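Local coordinates for single-stranded DNA-binding protein (Thermus aquaticus, PDB 2FXQ) that binds single-stranded DNA through two OB domains in each subunit of a homodimer and probably recruits partner proteins for replication, recombination and repair, at residues 135-140 and 155-160; 184-189 and 222-227; 30-35 and 56-61. All coordinates share one frame; numbering follows the deposited sequence.

Interaction 1 of 3, residues 135-140 and 155-160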
loop_
_atom_site.group_PDB
_atom_site.type_symbol
_atom_site.label_atom_id
_atom_site.label_comp_id
_atom_site.label_asym_id
_atom_site.label_seq_id
_atom_site.Cartn_x
_atom_site.Cartn_y
_atom_site.Cartn_z
ATOM N N GLY A 135 -14.352 -1.286 -7.573
ATOM C CA GLY A 135 -15.701 -1.867 -7.713
ATOM C C GLY A 135 -16.602 -0.922 -8.512
ATOM O O GLY A 135 -16.097 -0.180 -9.358
ATOM N N ASN A 136 -17.902 -0.978 -8.285
ATOM C CA ASN A 136 -18.863 -0.136 -9.073
ATOM C C ASN A 136 -19.805 0.489 -8.114
ATOM O O ASN A 136 -20.205 -0.157 -7.133
ATOM C CB ASN A 136 -19.653 -0.971 -10.064
ATOM C CG ASN A 136 -18.733 -1.515 -11.189
ATOM O OD1 ASN A 136 -18.104 -2.563 -11.037
ATOM N ND2 ASN A 136 -18.618 -0.760 -12.262
ATOM N N LEU A 137 -20.137 1.757 -8.350
ATOM C CA LEU A 137 -21.061 2.452 -7.424
ATOM C C LEU A 137 -22.453 1.774 -7.398
ATOM O O LEU A 137 -22.998 1.415 -8.436
ATOM C CB LEU A 137 -21.173 3.928 -7.811
ATOM C CG LEU A 137 -19.984 4.865 -7.550
ATOM C CD1 LEU A 137 -20.553 6.250 -7.789
ATOM C CD2 LEU A 137 -19.512 4.758 -6.094
ATOM N N THR A 138 -23.040 1.603 -6.207
ATOM C CA THR A 138 -24.378 0.991 -6.100
ATOM C C THR A 138 -25.498 2.013 -6.182
ATOM O O THR A 138 -26.641 1.637 -6.308
ATOM C CB THR A 138 -24.519 0.185 -4.793
ATOM O OG1 THR A 138 -24.193 1.029 -3.691
ATOM C CG2 THR A 138 -23.457 -0.897 -4.706
ATOM N N ARG A 139 -25.182 3.307 -6.115
ATOM C CA ARG A 139 -26.189 4.360 -6.192
ATOM C C ARG A 139 -25.492 5.626 -6.553
ATOM O O ARG A 139 -24.277 5.698 -6.452
ATOM C CB ARG A 139 -26.918 4.540 -4.856
ATOM C CG ARG A 139 -25.987 4.842 -3.731
ATOM C CD ARG A 139 -26.638 4.648 -2.379
ATOM N NE ARG A 139 -25.633 5.066 -1.416
ATOM C CZ ARG A 139 -24.965 4.258 -0.613
ATOM N NH1 ARG A 139 -25.229 2.949 -0.571
ATOM N NH2 ARG A 139 -24.060 4.773 0.188
ATOM N N ASP A 140 -26.237 6.620 -6.980
ATOM C CA ASP A 140 -25.636 7.943 -7.204
ATOM C C ASP A 140 -24.989 8.494 -5.921
ATOM O O ASP A 140 -25.484 8.286 -4.825
ATOM C CB ASP A 140 -26.677 8.943 -7.695
ATOM C CG ASP A 140 -27.090 8.666 -9.111
ATOM O OD1 ASP A 140 -27.989 9.364 -9.625
ATOM O OD2 ASP A 140 -26.549 7.753 -9.784
ATOM N N LEU A 155 -20.082 7.066 -0.668
ATOM C CA LEU A 155 -20.211 6.362 -1.932
ATOM C C LEU A 155 -20.471 4.913 -1.532
ATOM O O LEU A 155 -19.794 4.411 -0.622
ATOM C CB LEU A 155 -18.858 6.460 -2.704
ATOM C CG LEU A 155 -18.377 7.859 -3.062
ATOM C CD1 LEU A 155 -16.888 7.919 -3.697
ATOM C CD2 LEU A 155 -19.351 8.536 -4.009
ATOM N N GLY A 156 -21.406 4.250 -2.201
ATOM C CA GLY A 156 -21.596 2.798 -1.984
ATOM C C GLY A 156 -20.926 2.028 -3.095
ATOM O O GLY A 156 -21.150 2.318 -4.277
ATOM N N LEU A 157 -20.092 1.058 -2.731
ATOM C CA LEU A 157 -19.353 0.317 -3.733
ATOM C C LEU A 157 -19.644 -1.178 -3.629
ATOM O O LEU A 157 -19.561 -1.761 -2.511
ATOM C CB LEU A 157 -17.828 0.491 -3.494
ATOM C CG LEU A 157 -16.763 1.246 -4.284
ATOM C CD1 LEU A 157 -15.334 0.567 -4.086
ATOM C CD2 LEU A 157 -17.134 1.475 -5.754
ATOM N N ALA A 158 -19.932 -1.776 -4.780
ATOM C CA ALA A 158 -20.085 -3.240 -4.950
ATOM C C ALA A 158 -18.746 -3.748 -5.501
ATOM O O ALA A 158 -18.324 -3.330 -6.597
ATOM C CB ALA A 158 -21.180 -3.531 -5.978
ATOM N N VAL A 159 -18.095 -4.629 -4.746
ATOM C CA VAL A 159 -16.814 -5.236 -5.146
ATOM C C VAL A 159 -17.063 -6.774 -5.390
ATOM O O VAL A 159 -17.529 -7.475 -4.485
ATOM C CB VAL A 159 -15.785 -5.002 -4.055
ATOM C CG1 VAL A 159 -14.389 -5.607 -4.427
ATOM C CG2 VAL A 159 -15.713 -3.493 -3.681
ATOM N N ASN A 160 -16.806 -7.257 -6.604
ATOM C CA ASN A 160 -16.833 -8.691 -6.881
ATOM C C ASN A 160 -15.440 -9.287 -6.621
ATOM O O ASN A 160 -14.508 -9.034 -7.366
ATOM C CB ASN A 160 -17.299 -8.975 -8.320
ATOM C CG ASN A 160 -18.650 -8.364 -8.641
ATOM O OD1 ASN A 160 -19.581 -8.405 -7.837
ATOM N ND2 ASN A 160 -18.765 -7.780 -9.837
HETATM O O HOH W 1 -18.493 -4.246 -9.148
HETATM O O HOH W 2 -22.775 5.961 -4.102
#
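L137 reaches toward the neighbouring strand with its CD2 methyl, which lies 3.8 Å from L155 CB and 4.1 Å from L157 CD2. CG of L137 stands beside its own backbone N (chi1 -72°), a turn that brings CD2 over to L155, and the two side chains cross obliquely. L157 CD2 also packs against the backbone of G135, 3.7 Å from its carbonyl carbon C. L195 of strand 194-207 touches all three leucines, making this the tight, buried side. The strands run antiparallel. N136 and A158 form a hydrogen-bonded pair, in which A158 N bonds to N136 O at 2.9 Å. Beyond the non-hydrogen-bonded pair L137-L157, T138 N bonds to G156 O. G135 lets the backbones come close, since a CB there would strike A158 O; G156 leaves room for the T138 hydroxyl and the R139 guanidinium. The face of N136, T138 and A158 is partly exposed and bridged by water. T138 CG2 meets A158 CB at 3.7 Å beside F173, while one water donates to both N136 OD1 and A158 O; N136 ND2 is taken by G192 O. The R139 guanidinium, salt-bridged to E175, lays one face over G156 N (3.6 Å), and a second water links R139 O to G156 N. With leucines on one face and water-bridged polar groups on the other, this pairing joins the first two strands of an OB-fold barrel, that of the second SSB repeat.

Interaction 2 of 3, residues 184-189 and 222-227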
loop_
_atom_site.group_PDB
_atom_site.type_symbol
_atom_site.label_atom_id
_atom_site.label_comp_id
_atom_site.label_asym_id
_atom_site.label_seq_id
_atom_site.Cartn_x
_atom_site.Cartn_y
_atom_site.Cartn_z
ATOM N N GLU A 184 -16.100 16.645 -4.271
ATOM C CA GLU A 184 -16.674 17.419 -5.395
ATOM C C GLU A 184 -16.484 16.694 -6.699
ATOM O O GLU A 184 -17.386 16.641 -7.517
ATOM C CB GLU A 184 -16.013 18.774 -5.509
ATOM C CG GLU A 184 -17.005 19.891 -5.263
ATOM C CD GLU A 184 -16.496 20.753 -4.169
ATOM O OE1 GLU A 184 -17.296 21.486 -3.569
ATOM O OE2 GLU A 184 -15.278 20.644 -3.923
ATOM N N TRP A 185 -15.304 16.143 -6.896
ATOM C CA TRP A 185 -15.059 15.316 -8.087
ATOM C C TRP A 185 -15.948 14.065 -8.108
ATOM O O TRP A 185 -16.523 13.732 -9.141
ATOM C CB TRP A 185 -13.577 14.901 -8.102
ATOM C CG TRP A 185 -13.235 14.018 -9.231
ATOM C CD1 TRP A 185 -12.817 14.401 -10.506
ATOM C CD2 TRP A 185 -13.268 12.578 -9.230
ATOM N NE1 TRP A 185 -12.594 13.271 -11.264
ATOM C CE2 TRP A 185 -12.860 12.149 -10.515
ATOM C CE3 TRP A 185 -13.588 11.611 -8.264
ATOM C CZ2 TRP A 185 -12.792 10.797 -10.862
ATOM C CZ3 TRP A 185 -13.567 10.311 -8.600
ATOM C CH2 TRP A 185 -13.128 9.887 -9.902
ATOM N N ALA A 186 -16.056 13.360 -6.971
ATOM C CA ALA A 186 -16.852 12.113 -6.900
ATOM C C ALA A 186 -18.329 12.364 -7.186
ATOM O O ALA A 186 -19.066 11.473 -7.655
ATOM C CB ALA A 186 -16.657 11.438 -5.525
ATOM N N SER A 187 -18.757 13.598 -6.937
ATOM C CA SER A 187 -20.163 13.948 -7.218
ATOM C C SER A 187 -20.545 13.806 -8.718
ATOM O O SER A 187 -21.734 13.747 -9.029
ATOM C CB SER A 187 -20.498 15.356 -6.704
ATOM O OG SER A 187 -20.033 16.358 -7.602
ATOM N N GLU A 188 -19.549 13.737 -9.622
ATOM C CA GLU A 188 -19.843 13.599 -11.070
ATOM C C GLU A 188 -20.129 12.147 -11.448
ATOM O O GLU A 188 -20.540 11.881 -12.558
ATOM C CB GLU A 188 -18.654 14.049 -11.957
ATOM C CG GLU A 188 -17.995 15.382 -11.635
ATOM C CD GLU A 188 -16.473 15.382 -11.922
ATOM O OE1 GLU A 188 -15.855 14.280 -12.079
ATOM O OE2 GLU A 188 -15.883 16.496 -11.991
ATOM N N LEU A 189 -19.834 11.211 -10.543
ATOM C CA LEU A 189 -20.034 9.786 -10.818
ATOM C C LEU A 189 -21.534 9.444 -10.682
ATOM O O LEU A 189 -22.274 10.248 -10.135
ATOM C CB LEU A 189 -19.228 8.996 -9.784
ATOM C CG LEU A 189 -17.670 9.182 -9.676
ATOM C CD1 LEU A 189 -17.132 8.720 -8.278
ATOM C CD2 LEU A 189 -17.056 8.355 -10.735
ATOM N N LEU A 222 -8.513 8.552 -0.098
ATOM C CA LEU A 222 -7.451 9.532 -0.199
ATOM C C LEU A 222 -7.120 9.801 -1.677
ATOM O O LEU A 222 -6.643 10.883 -2.003
ATOM C CB LEU A 222 -6.219 9.060 0.550
ATOM C CG LEU A 222 -6.511 8.853 2.059
ATOM C CD1 LEU A 222 -5.249 8.289 2.734
ATOM C CD2 LEU A 222 -6.952 10.181 2.761
ATOM N N ARG A 223 -7.399 8.841 -2.542
ATOM C CA ARG A 223 -7.277 9.055 -3.983
ATOM C C ARG A 223 -8.445 8.301 -4.604
ATOM O O ARG A 223 -8.844 7.245 -4.108
ATOM C CB ARG A 223 -5.996 8.399 -4.503
ATOM C CG ARG A 223 -5.775 8.702 -5.988
ATOM C CD ARG A 223 -4.307 8.618 -6.434
ATOM N NE ARG A 223 -4.194 8.798 -7.882
ATOM C CZ ARG A 223 -3.029 8.899 -8.559
ATOM N NH1 ARG A 223 -1.859 8.884 -7.961
ATOM N NH2 ARG A 223 -3.036 9.031 -9.853
ATOM N N LEU A 224 -9.015 8.847 -5.676
ATOM C CA LEU A 224 -10.029 8.151 -6.429
ATOM C C LEU A 224 -9.675 8.258 -7.936
ATOM O O LEU A 224 -9.241 9.306 -8.416
ATOM C CB LEU A 224 -11.425 8.858 -6.257
ATOM C CG LEU A 224 -12.025 8.847 -4.834
ATOM C CD1 LEU A 224 -13.338 9.650 -4.866
ATOM C CD2 LEU A 224 -12.268 7.417 -4.411
ATOM N N GLU A 225 -9.849 7.162 -8.658
ATOM C CA GLU A 225 -9.575 7.144 -10.073
ATOM C C GLU A 225 -10.672 6.307 -10.707
ATOM O O GLU A 225 -11.296 5.506 -10.045
ATOM C CB GLU A 225 -8.202 6.514 -10.406
ATOM C CG GLU A 225 -6.981 7.213 -9.788
ATOM C CD GLU A 225 -6.749 8.627 -10.339
ATOM O OE1 GLU A 225 -6.008 9.437 -9.708
ATOM O OE2 GLU A 225 -7.331 8.967 -11.396
ATOM N N ARG A 226 -10.854 6.484 -12.012
ATOM C CA ARG A 226 -11.788 5.693 -12.763
ATOM C C ARG A 226 -11.109 4.656 -13.672
ATOM O O ARG A 226 -10.359 5.021 -14.581
ATOM C CB ARG A 226 -12.549 6.656 -13.680
ATOM C CG ARG A 226 -13.296 7.741 -12.956
ATOM C CD ARG A 226 -14.123 8.584 -13.908
ATOM N NE ARG A 226 -15.297 7.827 -14.321
ATOM C CZ ARG A 226 -16.415 8.401 -14.726
ATOM N NH1 ARG A 226 -16.482 9.734 -14.767
ATOM N NH2 ARG A 226 -17.458 7.659 -15.068
ATOM N N PRO A 227 -11.396 3.381 -13.483
ATOM C CA PRO A 227 -10.831 2.339 -14.334
ATOM C C PRO A 227 -11.463 2.481 -15.724
ATOM O O PRO A 227 -12.597 2.936 -15.847
ATOM C CB PRO A 227 -11.274 1.040 -13.665
ATOM C CG PRO A 227 -12.467 1.427 -12.849
ATOM C CD PRO A 227 -12.261 2.830 -12.409
#
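The six-membered end of the W185 indole is wedged against L224 and R226: L224 O lies over one face, and R226 CG meets the edge near the ring plane, 3.7 Å from CH2. On the opposite face E188 OE1 sits 3.4 Å above the plane, toward the rim. The second flat group, the R226 guanidinium, has L189 CD2 over the centre of one face at 4.0 Å, and its plane stands 89° to the indole. A bend at chi3 (75°) carries it past the indole edge to L189, and L189 and R226 run alongside one another in opposite senses. NE and NH2 of R226 have long, weak ion pairs to E108 of the second subunit and to D193.

Apolar contacts fill the inner part. L224 CB presses on W185 CZ3 at 3.5 Å, and L224 CD1 touches A186 CB at 3.8 Å. W185 reaches the strand because its CG is anti to the backbone N (chi1 178°). This is the OB-fold arrangement in which the helix between the third and fourth strands, here 180-186, covers one end of the barrel; L224 of the fifth strand also meets L155 and V197 within it. A type I turn from A186 to L189, with L189 N bonded to A186 O (3.0 Å), brings L189 back toward R226. On strand 213-225, L222 and R223 both face I198 in a classic beta bulge. R223 NE makes a salt bridge with E225 OE1 (2.7 Å), and R223 NH1 binds R126 O of the second subunit.

Interaction 3 of 3, residues 30-35 and 56-61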
loop_
_atom_site.group_PDB
_atom_site.type_symbol
_atom_site.label_atom_id
_atom_site.label_comp_id
_atom_site.label_asym_id
_atom_site.label_seq_id
_atom_site.Cartn_x
_atom_site.Cartn_y
_atom_site.Cartn_z
ATOM N N LEU A 30 -8.989 -16.337 15.851
ATOM C CA LEU A 30 -8.139 -15.473 16.671
ATOM C C LEU A 30 -8.478 -14.029 16.302
ATOM O O LEU A 30 -8.207 -13.598 15.198
ATOM C CB LEU A 30 -6.660 -15.752 16.418
ATOM C CG LEU A 30 -5.693 -15.064 17.442
ATOM C CD1 LEU A 30 -5.902 -15.682 18.865
ATOM C CD2 LEU A 30 -4.252 -15.256 17.011
ATOM N N ASP A 31 -9.175 -13.336 17.195
ATOM C CA ASP A 31 -9.569 -11.958 16.945
ATOM C C ASP A 31 -8.559 -11.020 17.562
ATOM O O ASP A 31 -8.283 -11.145 18.747
ATOM C CB ASP A 31 -10.938 -11.697 17.543
ATOM C CG ASP A 31 -12.061 -12.222 16.689
ATOM O OD1 ASP A 31 -11.937 -12.304 15.449
ATOM O OD2 ASP A 31 -13.141 -12.576 17.178
ATOM N N LEU A 32 -7.999 -10.090 16.775
ATOM C CA LEU A 32 -7.043 -9.106 17.293
ATOM C C LEU A 32 -7.704 -7.763 17.336
ATOM O O LEU A 32 -8.399 -7.394 16.371
ATOM C CB LEU A 32 -5.886 -8.953 16.307
ATOM C CG LEU A 32 -5.164 -10.199 15.771
ATOM C CD1 LEU A 32 -3.970 -9.838 14.999
ATOM C CD2 LEU A 32 -4.772 -11.165 16.854
ATOM N N ASN A 33 -7.477 -6.998 18.400
ATOM C CA ASN A 33 -7.976 -5.652 18.411
ATOM C C ASN A 33 -6.753 -4.737 18.239
ATOM O O ASN A 33 -5.842 -4.733 19.098
ATOM C CB ASN A 33 -8.780 -5.351 19.690
ATOM C CG ASN A 33 -10.108 -6.100 19.708
ATOM O OD1 ASN A 33 -10.981 -5.821 18.887
ATOM N ND2 ASN A 33 -10.264 -7.045 20.626
ATOM N N LEU A 34 -6.694 -4.066 17.089
ATOM C CA LEU A 34 -5.511 -3.205 16.762
ATOM C C LEU A 34 -5.830 -1.726 16.854
ATOM O O LEU A 34 -6.986 -1.306 16.646
ATOM C CB LEU A 34 -4.939 -3.464 15.358
ATOM C CG LEU A 34 -4.346 -4.860 15.142
ATOM C CD1 LEU A 34 -3.856 -4.886 13.711
ATOM C CD2 LEU A 34 -3.177 -5.211 16.111
ATOM N N ALA A 35 -4.812 -0.947 17.206
ATOM C CA ALA A 35 -4.933 0.507 17.315
ATOM C C ALA A 35 -3.766 1.203 16.667
ATOM O O ALA A 35 -2.639 0.682 16.641
ATOM C CB ALA A 35 -5.051 0.945 18.756
ATOM N N VAL A 56 -9.373 -7.302 13.714
ATOM C CA VAL A 56 -8.798 -8.134 12.669
ATOM C C VAL A 56 -9.077 -9.582 13.073
ATOM O O VAL A 56 -8.638 -10.028 14.163
ATOM C CB VAL A 56 -7.282 -7.900 12.530
ATOM C CG1 VAL A 56 -6.627 -8.895 11.513
ATOM C CG2 VAL A 56 -7.028 -6.451 12.013
ATOM N N ARG A 57 -9.691 -10.323 12.166
ATOM C CA ARG A 57 -9.969 -11.730 12.457
ATOM C C ARG A 57 -9.068 -12.671 11.648
ATOM O O ARG A 57 -9.036 -12.574 10.402
ATOM C CB ARG A 57 -11.416 -12.022 12.077
ATOM C CG ARG A 57 -11.798 -13.502 12.254
ATOM C CD ARG A 57 -13.313 -13.672 12.311
ATOM N NE ARG A 57 -13.775 -13.289 13.656
ATOM C CZ ARG A 57 -15.023 -13.472 14.090
ATOM N NH1 ARG A 57 -15.943 -13.966 13.279
ATOM N NH2 ARG A 57 -15.354 -13.158 15.320
ATOM N N LEU A 58 -8.384 -13.585 12.361
ATOM C CA LEU A 58 -7.739 -14.743 11.735
ATOM C C LEU A 58 -8.583 -15.932 11.912
ATOM O O LEU A 58 -9.109 -16.208 13.037
ATOM C CB LEU A 58 -6.367 -15.031 12.403
ATOM C CG LEU A 58 -5.226 -14.004 12.195
ATOM C CD1 LEU A 58 -5.608 -12.556 12.522
ATOM C CD2 LEU A 58 -4.006 -14.427 13.041
ATOM N N LEU A 59 -8.725 -16.666 10.831
ATOM C CA LEU A 59 -9.486 -17.932 10.912
ATOM C C LEU A 59 -8.684 -19.100 10.451
ATOM O O LEU A 59 -7.952 -18.964 9.479
ATOM C CB LEU A 59 -10.669 -17.850 9.960
ATOM C CG LEU A 59 -11.972 -17.166 10.322
ATOM C CD1 LEU A 59 -13.005 -17.489 9.197
ATOM C CD2 LEU A 59 -12.535 -17.686 11.633
ATOM N N GLY A 60 -8.868 -20.286 11.063
ATOM C CA GLY A 60 -8.266 -21.499 10.539
ATOM C C GLY A 60 -6.743 -21.480 10.787
ATOM O O GLY A 60 -6.287 -21.184 11.878
ATOM N N ARG A 61 -5.964 -21.785 9.761
ATOM C CA ARG A 61 -4.528 -22.055 9.934
ATOM C C ARG A 61 -3.723 -20.888 10.536
ATOM O O ARG A 61 -2.864 -21.114 11.400
ATOM C CB ARG A 61 -3.915 -22.422 8.592
ATOM C CG ARG A 61 -2.650 -23.202 8.690
ATOM C CD ARG A 61 -1.895 -23.255 7.352
ATOM N NE ARG A 61 -2.651 -23.944 6.301
ATOM C CZ ARG A 61 -2.470 -25.221 5.923
ATOM N NH1 ARG A 61 -1.551 -25.994 6.503
ATOM N NH2 ARG A 61 -3.226 -25.728 4.956
#
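D31 and R57 form a side-on salt bridge: R57 NE binds D31 OD1 at 2.8 Å and R57 NH2 binds D31 OD2 at 2.9 Å. Both oxygens use their syn lone pairs, and the carboxylate and guanidinium planes lie only 13° apart. CG of R57 is anti to its backbone N, and a bend at chi3 (-78°) turns the guanidinium edge to the acid; the two bonds hold the carboxylate nearly coplanar with the guanidinium. A leucine in place of R57 would probably leave the D31 carboxylate without its two-pronged partner and freer to turn, with a long, weak pair to R55 remaining.

Backbone bonds flank this pair, because D31-R57 is a non-hydrogen-bonded position of the antiparallel strands, whereas L30-L58 and L32-V56 are hydrogen-bonded ones. L32 N bonds to V56 O at 2.7 Å. The two strands, 28-41 and 47-59, make the hairpin of the second and third strands in the OB fold of the first SSB repeat.

Apolar contacts occupy the other face. L30 and L58 run alongside each other in the same direction, their CD2 atoms 4.1 Å apart. CD1 of L58 also meets L32 CD1 at 4.0 Å, and L34 CD1 crosses V56 CG2 at 3.9 Å. A63 and W66 of helix 61-66 pack on L30 and L58, while L14 of strand 5-14 touches L32 and L34.

How the interactions relate
Interaction 3 comes first along the chain, in the first SSB repeat; interactions 1 and 2 follow in series in the second. Interactions 1 and 2 are neighbours, with centres 12 Å apart: L137 CD1 meets L189 CB at 3.6 Å, and L155 CD1 touches both A186 and L224, so the strand pair and the helix end share one barrel interior. Interaction 3 lies across the centre of the chain, its centre 27 Å from that of interaction 1 and 32 Å from that of interaction 2. Strand 5-14 pairs with strand 129-137, packing the two OB domains of one chain together; the homodimer then has four OB folds, as in tetrameric SSBs with one per chain.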